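Local coordinates for protein type II secretion chaperone CpaB (Acinetobacter nosocomialis M2, PDB 6O38) that binds the secreted metalloprotease CpaA as a type II secretion chaperone, probably readying this substrate for export, at residues N96-I104 with W114-D122. Numbering follows the deposited sequence.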
ATOM      1  N   ASN G  96      -3.509   6.492 -10.913  1.00 65.21           N
ATOM      2  CA  ASN G  96      -3.238   7.739 -11.631  1.00 66.13           C
ATOM      3  C   ASN G  96      -3.227   8.855 -10.585  1.00 67.21           C
ATOM      4  O   ASN G  96      -4.274   9.398 -10.230  1.00 69.54           O
ATOM      5  CB  ASN G  96      -4.274   7.989 -12.717  1.00 67.98           C
ATOM      6  CG  ASN G  96      -4.006   9.259 -13.496  1.00 69.15           C
ATOM      7  OD1 ASN G  96      -2.857   9.655 -13.686  1.00 68.07           O
ATOM      8  ND2 ASN G  96      -5.071   9.908 -13.946  1.00 71.47           N
ATOM      9  N   ARG G  97      -2.032   9.186 -10.100  1.00 67.45           N
ATOM     10  CA  ARG G  97      -1.906  10.118  -8.988  1.00 67.92           C
ATOM     11  C   ARG G  97      -0.524  10.753  -9.021  1.00 66.45           C
ATOM     12  O   ARG G  97       0.383  10.286  -9.716  1.00 65.11           O
ATOM     13  CB  ARG G  97      -2.151   9.415  -7.650  1.00 67.63           C
ATOM     14  CG  ARG G  97      -1.128   8.341  -7.318  1.00 65.18           C
ATOM     15  CD  ARG G  97      -1.781   7.180  -6.591  1.00 65.50           C
ATOM     16  NE  ARG G  97      -2.588   7.631  -5.462  1.00 67.50           N
ATOM     17  CZ  ARG G  97      -3.479   6.874  -4.833  1.00 68.46           C
ATOM     18  NH1 ARG G  97      -3.684   5.623  -5.225  1.00 67.60           N
ATOM     19  NH2 ARG G  97      -4.172   7.367  -3.816  1.00 70.15           N
ATOM     20  N   THR G  98      -0.377  11.826  -8.252  1.00 67.59           N
ATOM     21  CA  THR G  98       0.869  12.568  -8.142  1.00 66.96           C
ATOM     22  C   THR G  98       1.433  12.444  -6.732  1.00 65.79           C
ATOM     23  O   THR G  98       0.759  12.001  -5.797  1.00 65.62           O
ATOM     24  CB  THR G  98       0.662  14.044  -8.503  1.00 69.49           C
ATOM     25  OG1 THR G  98      -0.340  14.612  -7.649  1.00 71.05           O
ATOM     26  CG2 THR G  98       0.224  14.184  -9.950  1.00 70.73           C
ATOM     27  N   GLY G  99       2.692  12.851  -6.590  1.00 66.22           N
ATOM     28  CA  GLY G  99       3.370  12.809  -5.308  1.00 65.73           C
ATOM     29  C   GLY G  99       4.520  13.788  -5.297  1.00 67.79           C
ATOM     30  O   GLY G  99       4.886  14.363  -6.324  1.00 68.72           O
ATOM     31  N   LYS G 100       5.094  13.974  -4.111  1.00 65.86           N
ATOM     32  CA  LYS G 100       6.171  14.933  -3.912  1.00 67.23           C
ATOM     33  C   LYS G 100       7.362  14.249  -3.261  1.00 66.13           C
ATOM     34  O   LYS G 100       7.200  13.458  -2.328  1.00 64.49           O
ATOM     35  CB  LYS G 100       5.710  16.114  -3.047  1.00 68.48           C
ATOM     36  CG  LYS G 100       4.373  16.691  -3.472  1.00 69.65           C
ATOM     37  CD  LYS G 100       4.352  18.204  -3.373  1.00 71.93           C
ATOM     38  CE  LYS G 100       3.090  18.767  -4.007  1.00 73.42           C
ATOM     39  NZ  LYS G 100       3.120  20.252  -4.100  1.00 75.71           N
ATOM     40  N   ILE G 101       8.558  14.559  -3.761  1.00 65.46           N
ATOM     41  CA  ILE G 101       9.781  14.026  -3.174  1.00 66.87           C
ATOM     42  C   ILE G 101       9.966  14.613  -1.783  1.00 68.70           C
ATOM     43  O   ILE G 101       9.909  15.835  -1.595  1.00 70.50           O
ATOM     44  CB  ILE G 101      10.990  14.333  -4.071  1.00 69.03           C
ATOM     45  CG1 ILE G 101      10.776  13.770  -5.478  1.00 67.62           C
ATOM     46  CG2 ILE G 101      12.264  13.770  -3.459  1.00 70.75           C
ATOM     47  CD1 ILE G 101      10.723  12.260  -5.532  1.00 65.56           C
ATOM     48  N   VAL G 102      10.184  13.745  -0.799  1.00 68.57           N
ATOM     49  CA  VAL G 102      10.383  14.188   0.575  1.00 70.69           C
ATOM     50  C   VAL G 102      11.775  13.879   1.105  1.00 73.25           C
ATOM     51  O   VAL G 102      12.167  14.453   2.134  1.00 75.97           O
ATOM     52  CB  VAL G 102       9.317  13.586   1.515  1.00 69.16           C
ATOM     53  CG1 VAL G 102       7.918  13.879   0.999  1.00 66.90           C
ATOM     54  CG2 VAL G 102       9.534  12.088   1.682  1.00 67.90           C
ATOM     55  N   GLU G 103      12.545  13.010   0.453  1.00 72.83           N
ATOM     56  CA  GLU G 103      13.808  12.559   1.021  1.00 75.22           C
ATOM     57  C   GLU G 103      14.682  11.987  -0.085  1.00 75.14           C
ATOM     58  O   GLU G 103      14.237  11.119  -0.842  1.00 72.48           O
ATOM     59  CB  GLU G 103      13.557  11.509   2.108  1.00 74.59           C
ATOM     60  CG  GLU G 103      14.632  11.422   3.173  1.00 77.98           C
ATOM     61  CD  GLU G 103      14.186  10.601   4.367  1.00 77.83           C
ATOM     62  OE1 GLU G 103      13.380   9.665   4.178  1.00 74.98           O
ATOM     63  OE2 GLU G 103      14.628  10.899   5.497  1.00 80.91           O
ATOM     64  N   ILE G 104      15.916  12.476  -0.175  1.00 78.40           N
ATOM     65  CA  ILE G 104      16.912  11.972  -1.115  1.00 79.16           C
ATOM     66  C   ILE G 104      18.111  11.511  -0.303  1.00 81.95           C
ATOM     67  O   ILE G 104      18.712  12.305   0.430  1.00 85.31           O
ATOM     68  CB  ILE G 104      17.321  13.035  -2.147  1.00 81.08           C
ATOM     69  CG1 ILE G 104      16.083  13.635  -2.818  1.00 78.78           C
ATOM     70  CG2 ILE G 104      18.253  12.429  -3.185  1.00 81.86           C
ATOM     71  CD1 ILE G 104      16.405  14.672  -3.866  1.00 80.84           C
ATOM     72  N   TRP G 114      15.321   7.828  -3.683  1.00 67.52           N
ATOM     73  CA  TRP G 114      14.347   8.899  -3.525  1.00 65.68           C
ATOM     74  C   TRP G 114      13.110   8.359  -2.819  1.00 64.22           C
ATOM     75  O   TRP G 114      12.620   7.278  -3.151  1.00 64.56           O
ATOM     76  CB  TRP G 114      13.946   9.496  -4.876  1.00 65.97           C
ATOM     77  CG  TRP G 114      15.019  10.303  -5.538  1.00 67.28           C
ATOM     78  CD1 TRP G 114      15.162  11.659  -5.503  1.00 67.78           C
ATOM     79  CD2 TRP G 114      16.086   9.808  -6.356  1.00 69.40           C
ATOM     80  NE1 TRP G 114      16.259  12.040  -6.237  1.00 69.76           N
ATOM     81  CE2 TRP G 114      16.844  10.920  -6.772  1.00 70.29           C
ATOM     82  CE3 TRP G 114      16.477   8.532  -6.770  1.00 71.00           C
ATOM     83  CZ2 TRP G 114      17.969  10.796  -7.583  1.00 72.32           C
ATOM     84  CZ3 TRP G 114      17.595   8.410  -7.576  1.00 73.08           C
ATOM     85  CH2 TRP G 114      18.328   9.535  -7.973  1.00 73.63           C
ATOM     86  N   THR G 115      12.612   9.114  -1.843  1.00 64.25           N
ATOM     87  CA  THR G 115      11.396   8.764  -1.123  1.00 62.91           C
ATOM     88  C   THR G 115      10.394   9.907  -1.228  1.00 62.22           C
ATOM     89  O   THR G 115      10.764  11.080  -1.118  1.00 63.11           O
ATOM     90  CB  THR G 115      11.691   8.458   0.350  1.00 62.90           C
ATOM     91  OG1 THR G 115      12.722   7.466   0.435  1.00 64.05           O
ATOM     92  CG2 THR G 115      10.445   7.937   1.049  1.00 62.01           C
ATOM     93  N   GLY G 116       9.127   9.559  -1.456  1.00 61.03           N
ATOM     94  CA  GLY G 116       8.081  10.556  -1.570  1.00 60.90           C
ATOM     95  C   GLY G 116       6.761  10.046  -1.036  1.00 60.50           C
ATOM     96  O   GLY G 116       6.574   8.849  -0.810  1.00 59.97           O
ATOM     97  N   ARG G 117       5.839  10.984  -0.830  1.00 60.19           N
ATOM     98  CA  ARG G 117       4.489  10.681  -0.377  1.00 60.58           C
ATOM     99  C   ARG G 117       3.469  11.224  -1.369  1.00 60.19           C
ATOM    100  O   ARG G 117       3.721  12.206  -2.073  1.00 60.32           O
ATOM    101  CB  ARG G 117       4.215  11.252   1.019  1.00 62.37           C
ATOM    102  CG  ARG G 117       5.126  10.704   2.101  1.00 62.05           C
ATOM    103  CD  ARG G 117       4.498  10.871   3.475  1.00 63.60           C
ATOM    104  NE  ARG G 117       5.249  10.164   4.510  1.00 63.25           N
ATOM    105  CZ  ARG G 117       4.995   8.915   4.886  1.00 62.61           C
ATOM    106  NH1 ARG G 117       4.010   8.237   4.314  1.00 62.20           N
ATOM    107  NH2 ARG G 117       5.724   8.341   5.835  1.00 62.52           N
ATOM    108  N   PHE G 118       2.309  10.575  -1.411  1.00 63.53           N
ATOM    109  CA  PHE G 118       1.263  10.940  -2.354  1.00 62.58           C
ATOM    110  C   PHE G 118       0.420  12.087  -1.810  1.00 63.74           C
ATOM    111  O   PHE G 118       0.256  12.247  -0.598  1.00 65.63           O
ATOM    112  CB  PHE G 118       0.387   9.728  -2.666  1.00 61.25           C
ATOM    113  CG  PHE G 118       1.120   8.625  -3.371  1.00 60.77           C
ATOM    114  CD1 PHE G 118       1.437   8.739  -4.713  1.00 60.61           C
ATOM    115  CD2 PHE G 118       1.503   7.479  -2.691  1.00 60.97           C
ATOM    116  CE1 PHE G 118       2.118   7.731  -5.368  1.00 60.93           C
ATOM    117  CE2 PHE G 118       2.184   6.466  -3.342  1.00 60.90           C
ATOM    118  CZ  PHE G 118       2.492   6.593  -4.682  1.00 60.93           C
ATOM    119  N   ASP G 119      -0.111  12.896  -2.731  1.00 66.89           N
ATOM    120  CA  ASP G 119      -0.848  14.096  -2.347  1.00 68.37           C
ATOM    121  C   ASP G 119      -2.227  13.802  -1.767  1.00 70.56           C
ATOM    122  O   ASP G 119      -2.675  14.525  -0.872  1.00 71.54           O
ATOM    123  CB  ASP G 119      -0.982  15.034  -3.548  1.00 69.67           C
ATOM    124  CG  ASP G 119       0.356  15.449  -4.115  1.00 69.01           C
ATOM    125  OD1 ASP G 119       1.205  15.938  -3.341  1.00 68.31           O
ATOM    126  OD2 ASP G 119       0.556  15.284  -5.336  1.00 69.66           O
ATOM    127  N   GLN G 120      -2.924  12.772  -2.252  1.00 68.93           N
ATOM    128  CA  GLN G 120      -4.289  12.516  -1.800  1.00 71.76           C
ATOM    129  C   GLN G 120      -4.510  11.129  -1.207  1.00 71.01           C
ATOM    130  O   GLN G 120      -5.669  10.723  -1.048  1.00 73.03           O
ATOM    131  CB  GLN G 120      -5.286  12.729  -2.945  1.00 73.85           C
ATOM    132  CG  GLN G 120      -5.397  14.165  -3.435  1.00 74.62           C
ATOM    133  CD  GLN G 120      -5.869  15.125  -2.356  1.00 74.31           C
ATOM    134  OE1 GLN G 120      -6.696  14.780  -1.513  1.00 75.28           O
ATOM    135  NE2 GLN G 120      -5.337  16.343  -2.381  1.00 73.32           N
ATOM    136  N   GLY G 121      -3.459  10.401  -0.854  1.00 67.39           N
ATOM    137  CA  GLY G 121      -3.615   9.114  -0.203  1.00 64.78           C
ATOM    138  C   GLY G 121      -3.858   9.246   1.286  1.00 64.69           C
ATOM    139  O   GLY G 121      -4.427  10.234   1.763  1.00 67.99           O
ATOM    140  N   ASP G 122      -3.423   8.231   2.034  1.00 61.51           N
ATOM    141  CA  ASP G 122      -3.402   8.305   3.489  1.00 61.12           C
ATOM    142  C   ASP G 122      -2.024   8.782   3.919  1.00 58.87           C
ATOM    143  O   ASP G 122      -1.035   8.067   3.695  1.00 55.39           O
ATOM    144  CB  ASP G 122      -3.724   6.955   4.115  1.00 59.58           C
ATOM    145  CG  ASP G 122      -4.162   7.076   5.565  1.00 61.36           C
ATOM    146  OD1 ASP G 122      -3.547   7.866   6.313  1.00 61.79           O
ATOM    147  OD2 ASP G 122      -5.134   6.393   5.953  1.00 62.63           O
TER
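Ile-104 lies over one face of the Trp-114 indole, its CG2 4.0 Å from the centroid of the five-membered ring, while Ile-101 reaches the edge of the same indole with its own CG2. At the other end of this antiparallel beta hairpin, the Phe-118 ring receives the carbonyl O of Thr-98 at its edge, in plane, and the CG and CD methylenes of Arg-97 approach its CD1 and CE1 atoms obliquely, Arg-97 CG 3.7 Å from Phe-118 CD1. Phe-128 of the next strand meets Phe-118 as well, with the two ring planes at about 50°. The Arg-97 chain bends at chi2 and chi3, and its NH2 forms a salt bridge with Glu-146; any cation-pi attraction to Phe-118 is long and at most weak.

Between the aromatic ends, the hairpin illustrates how a ladder absorbs an extra residue. Lys-100 and Arg-117 form a regular hydrogen-bonded pair, whose Lys-100 N to Arg-117 O bond measures 3.0 Å. A classic beta bulge follows: Val-102 and Glu-103 both face Thr-115, whose carbonyl O takes a 2.7 Å bond from Val-102 N in the carbonyl plane and a weak one from Glu-103 N. The register thereby shifts by one residue, and Thr-115 N returns a bond to Glu-103 O. Strand 85-90 flanks the hairpin on one side and strand 127-133 on the other, within a large antiparallel sheet; at the Asn-96 end, the Asn-96 backbone N bonds Glu-70 of the CpaA chain.

Where strand 114-118 ends, the ladder runs on through a weak bond from Asp-119 N to Thr-98 O, and a side-chain bond joins the same two residues: chi1 of 58° puts Thr-98 OG1 between the backbone N and the carbonyl carbon, from where it donates to the anti lone pair of Asp-119 OD2 at 2.6 Å.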